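Local coordinates for Two-component response regulator yesN (PDB 3LSG), which probably binds specific DNA sequences as a two-component transcription regulator, through the AraC-type helix-turn-helix domain that makes up this C-terminal fragment, at the interface of chains A and B. Sequence-based numbering; all coordinates share one arbitrary frame. Chains: chain A/B, Two-component response regulator yesN.

The interface of chains A and B. Residues chain A 22, 33-34, 37, 41, 47, 49; chain B 81-82, 84-85.
Helix 33-44 of chain A and the start of helix 83-94 of chain B, probably recognition helices of the AraC-type helix-turn-helix domain, meet here; this two-fold pairing, with a twin patch, may reflect only the crystal and could compete with DNA. B:Asp82, just ahead of helix 83-94, sets its carboxylate against helices 22-28, 33-44 and the start of 48-66 of chain A. Its CG sits in the crowded position between backbone N and carbonyl carbon (chi1 69°), and OD1 turns back to cap its own helix, accepting from B:Tyr85 N at 3.1 Å. The same OD1 takes the hydroxyl of A:Ser37, OG at 2.7 Å; the two donors meet it from opposite faces of the carboxylate, each well out of its plane. OD2 offers its syn lone pair to the amide NE2 of A:Gln49 at 3.0 Å, nearly in the amide plane. Gripped at both oxygens and beside a helix N-terminus, the carboxylate is probably held as the anion.

Packing is tightest around A:Gln49. Bent at chi2 (86°), its chain lies over the B:Tyr85 ring, CG 3.7 Å from the centroid, with the amide stacked 13° from the ring plane. The methyl CD2 of A:Leu22 fills in beside B:Asp82 OD2 at 3.4 Å. A water joins A:Ser37 OG, B:Asp82 OD1 and A:Gln49 OE1.

Towards the edges water takes over. The carboxylate OE2 of B:Glu81 reaches the backbone N of A:Leu22 through one, and A:Lys41, poorly ordered, merely passes B:Asn84. Another links A:Ser37 OG to the backbone N of B:Asn84, 3.0 Å from the water oxygen.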
ATOM      1  N   LEU A  22      -2.793   8.522   1.600  1.00 18.68           N
ATOM      2  CA  LEU A  22      -4.086   9.165   1.829  1.00 20.71           C
ATOM      3  C   LEU A  22      -3.969  10.203   2.940  1.00 22.15           C
ATOM      4  O   LEU A  22      -4.495  11.306   2.819  1.00 19.33           O
ATOM      5  CB  LEU A  22      -5.160   8.116   2.182  1.00 19.10           C
ATOM      6  CG  LEU A  22      -6.542   8.683   2.542  1.00 26.23           C
ATOM      7  CD1 LEU A  22      -7.098   9.458   1.386  1.00 20.33           C
ATOM      8  CD2 LEU A  22      -7.524   7.599   2.955  1.00 35.53           C
ATOM      9  N   SER A  33      -8.655  11.722   6.975  1.00 18.50           N
ATOM     10  CA  SER A  33      -8.545  10.657   5.982  1.00 25.87           C
ATOM     11  C   SER A  33      -9.892   9.972   5.750  1.00 20.95           C
ATOM     12  O   SER A  33     -10.239   9.628   4.614  1.00 22.08           O
ATOM     13  CB  SER A  33      -7.522   9.625   6.449  1.00 29.15           C
ATOM     14  OG  SER A  33      -6.235  10.199   6.384  1.00 37.12           O
ATOM     15  N   GLY A  34     -10.628   9.773   6.837  1.00 18.34           N
ATOM     16  CA  GLY A  34     -11.956   9.187   6.789  1.00 20.29           C
ATOM     17  C   GLY A  34     -12.908   9.944   5.886  1.00 24.23           C
ATOM     18  O   GLY A  34     -13.581   9.344   5.062  1.00 21.16           O
ATOM     19  N   SER A  37     -11.521   9.983   2.128  1.00 20.47           N
ATOM     20  CA  SER A  37     -11.733   8.712   1.433  1.00 23.42           C
ATOM     21  C   SER A  37     -13.090   8.684   0.736  1.00 20.34           C
ATOM     22  O   SER A  37     -13.192   8.316  -0.434  1.00 18.29           O
ATOM     23  CB  SER A  37     -11.625   7.529   2.392  1.00 21.07           C
ATOM     24  OG  SER A  37     -12.103   6.352   1.760  1.00 28.32           O
ATOM     25  N   LYS A  41     -13.770   9.279  -3.455  1.00 24.53           N
ATOM     26  CA  LYS A  41     -14.491   8.258  -4.201  1.00 28.27           C
ATOM     27  C   LYS A  41     -15.755   8.845  -4.819  1.00 36.01           C
ATOM     28  O   LYS A  41     -16.148   8.473  -5.925  1.00 36.19           O
ATOM     29  CB  LYS A  41     -14.850   7.089  -3.288  1.00 34.02           C
ATOM     30  CG  LYS A  41     -15.515   5.907  -3.989  1.00 46.19           C
ATOM     31  CD  LYS A  41     -15.349   4.622  -3.166  1.00 52.25           C
ATOM     32  CE  LYS A  41     -16.221   3.492  -3.689  1.00 59.62           C
ATOM     33  NZ  LYS A  41     -16.009   3.274  -5.147  1.00 64.12           N
ATOM     34  N   PRO A  47     -11.556   4.728  -5.543  1.00 23.88           N
ATOM     35  CA  PRO A  47     -10.849   5.033  -4.293  1.00 22.30           C
ATOM     36  C   PRO A  47      -9.543   5.785  -4.537  1.00 23.50           C
ATOM     37  O   PRO A  47      -8.903   5.588  -5.576  1.00 22.66           O
ATOM     38  CB  PRO A  47     -10.545   3.647  -3.707  1.00 20.91           C
ATOM     39  CG  PRO A  47     -11.555   2.729  -4.325  1.00 27.31           C
ATOM     40  CD  PRO A  47     -11.848   3.287  -5.695  1.00 26.45           C
ATOM     41  N   GLN A  49      -6.624   5.278  -3.328  1.00 19.56           N
ATOM     42  CA  GLN A  49      -5.514   4.347  -3.527  1.00 21.20           C
ATOM     43  C   GLN A  49      -5.432   3.812  -4.966  1.00 21.10           C
ATOM     44  O   GLN A  49      -4.343   3.601  -5.488  1.00 20.90           O
ATOM     45  CB  GLN A  49      -5.602   3.177  -2.539  1.00 19.46           C
ATOM     46  CG  GLN A  49      -5.368   3.556  -1.075  1.00 17.35           C
ATOM     47  CD  GLN A  49      -6.639   4.031  -0.349  1.00 19.92           C
ATOM     48  OE1 GLN A  49      -7.674   4.319  -0.965  1.00 20.93           O
ATOM     49  NE2 GLN A  49      -6.559   4.100   0.967  1.00 17.90           N
TER
ATOM     50  N   GLU B  81      -6.019   3.405   6.828  1.00 28.82           N
ATOM     51  CA  GLU B  81      -6.283   4.839   6.911  1.00 28.76           C
ATOM     52  C   GLU B  81      -7.759   5.182   6.721  1.00 25.69           C
ATOM     53  O   GLU B  81      -8.195   6.292   7.025  1.00 24.09           O
ATOM     54  CB  GLU B  81      -5.447   5.592   5.871  1.00 36.84           C
ATOM     55  CG  GLU B  81      -3.963   5.256   5.889  1.00 41.52           C
ATOM     56  CD  GLU B  81      -3.193   6.019   4.835  1.00 41.34           C
ATOM     57  OE1 GLU B  81      -2.767   7.152   5.127  1.00 33.54           O
ATOM     58  OE2 GLU B  81      -3.021   5.494   3.710  1.00 45.48           O
ATOM     59  N   ASP B  82      -8.540   4.233   6.214  1.00 21.56           N
ATOM     60  CA  ASP B  82      -9.942   4.512   5.981  1.00 19.00           C
ATOM     61  C   ASP B  82     -10.696   3.207   5.850  1.00 22.89           C
ATOM     62  O   ASP B  82     -10.135   2.201   5.394  1.00 24.05           O
ATOM     63  CB  ASP B  82     -10.111   5.378   4.724  1.00 17.68           C
ATOM     64  CG  ASP B  82      -9.759   4.628   3.434  1.00 20.03           C
ATOM     65  OD1 ASP B  82     -10.698   4.293   2.678  1.00 21.35           O
ATOM     66  OD2 ASP B  82      -8.552   4.406   3.163  1.00 18.56           O
ATOM     67  N   ASN B  84     -13.199   2.121   3.909  1.00 23.87           N
ATOM     68  CA  ASN B  84     -13.552   1.512   2.633  1.00 25.59           C
ATOM     69  C   ASN B  84     -12.383   0.720   2.043  1.00 26.60           C
ATOM     70  O   ASN B  84     -12.576  -0.355   1.484  1.00 19.68           O
ATOM     71  CB  ASN B  84     -14.068   2.527   1.621  1.00 28.34           C
ATOM     72  CG  ASN B  84     -14.520   1.864   0.321  1.00 41.69           C
ATOM     73  OD1 ASN B  84     -13.782   1.826  -0.667  1.00 48.50           O
ATOM     74  ND2 ASN B  84     -15.736   1.315   0.330  1.00 38.86           N
ATOM     75  N   TYR B  85     -11.170   1.231   2.190  1.00 22.14           N
ATOM     76  CA  TYR B  85     -10.021   0.491   1.683  1.00 20.25           C
ATOM     77  C   TYR B  85      -9.819  -0.804   2.466  1.00 22.27           C
ATOM     78  O   TYR B  85      -9.495  -1.841   1.888  1.00 24.72           O
ATOM     79  CB  TYR B  85      -8.742   1.321   1.711  1.00 18.50           C
ATOM     80  CG  TYR B  85      -7.698   0.787   0.738  1.00 20.84           C
ATOM     81  CD1 TYR B  85      -8.052   0.486  -0.570  1.00 29.60           C
ATOM     82  CD2 TYR B  85      -6.377   0.587   1.125  1.00 24.50           C
ATOM     83  CE1 TYR B  85      -7.117  -0.011  -1.477  1.00 30.81           C
ATOM     84  CE2 TYR B  85      -5.431   0.101   0.224  1.00 22.18           C
ATOM     85  CZ  TYR B  85      -5.820  -0.199  -1.076  1.00 28.16           C
ATOM     86  OH  TYR B  85      -4.911  -0.680  -1.988  1.00 34.01           O
TER
HETATM   87  O   HOH W   1     -10.326   4.478  -0.103  1.00 24.24           O
HETATM   88  O   HOH W   2      -2.793   5.625   0.945  1.00 25.14           O
HETATM   89  O   HOH W   3     -13.921   5.045   3.618  1.00 27.34           O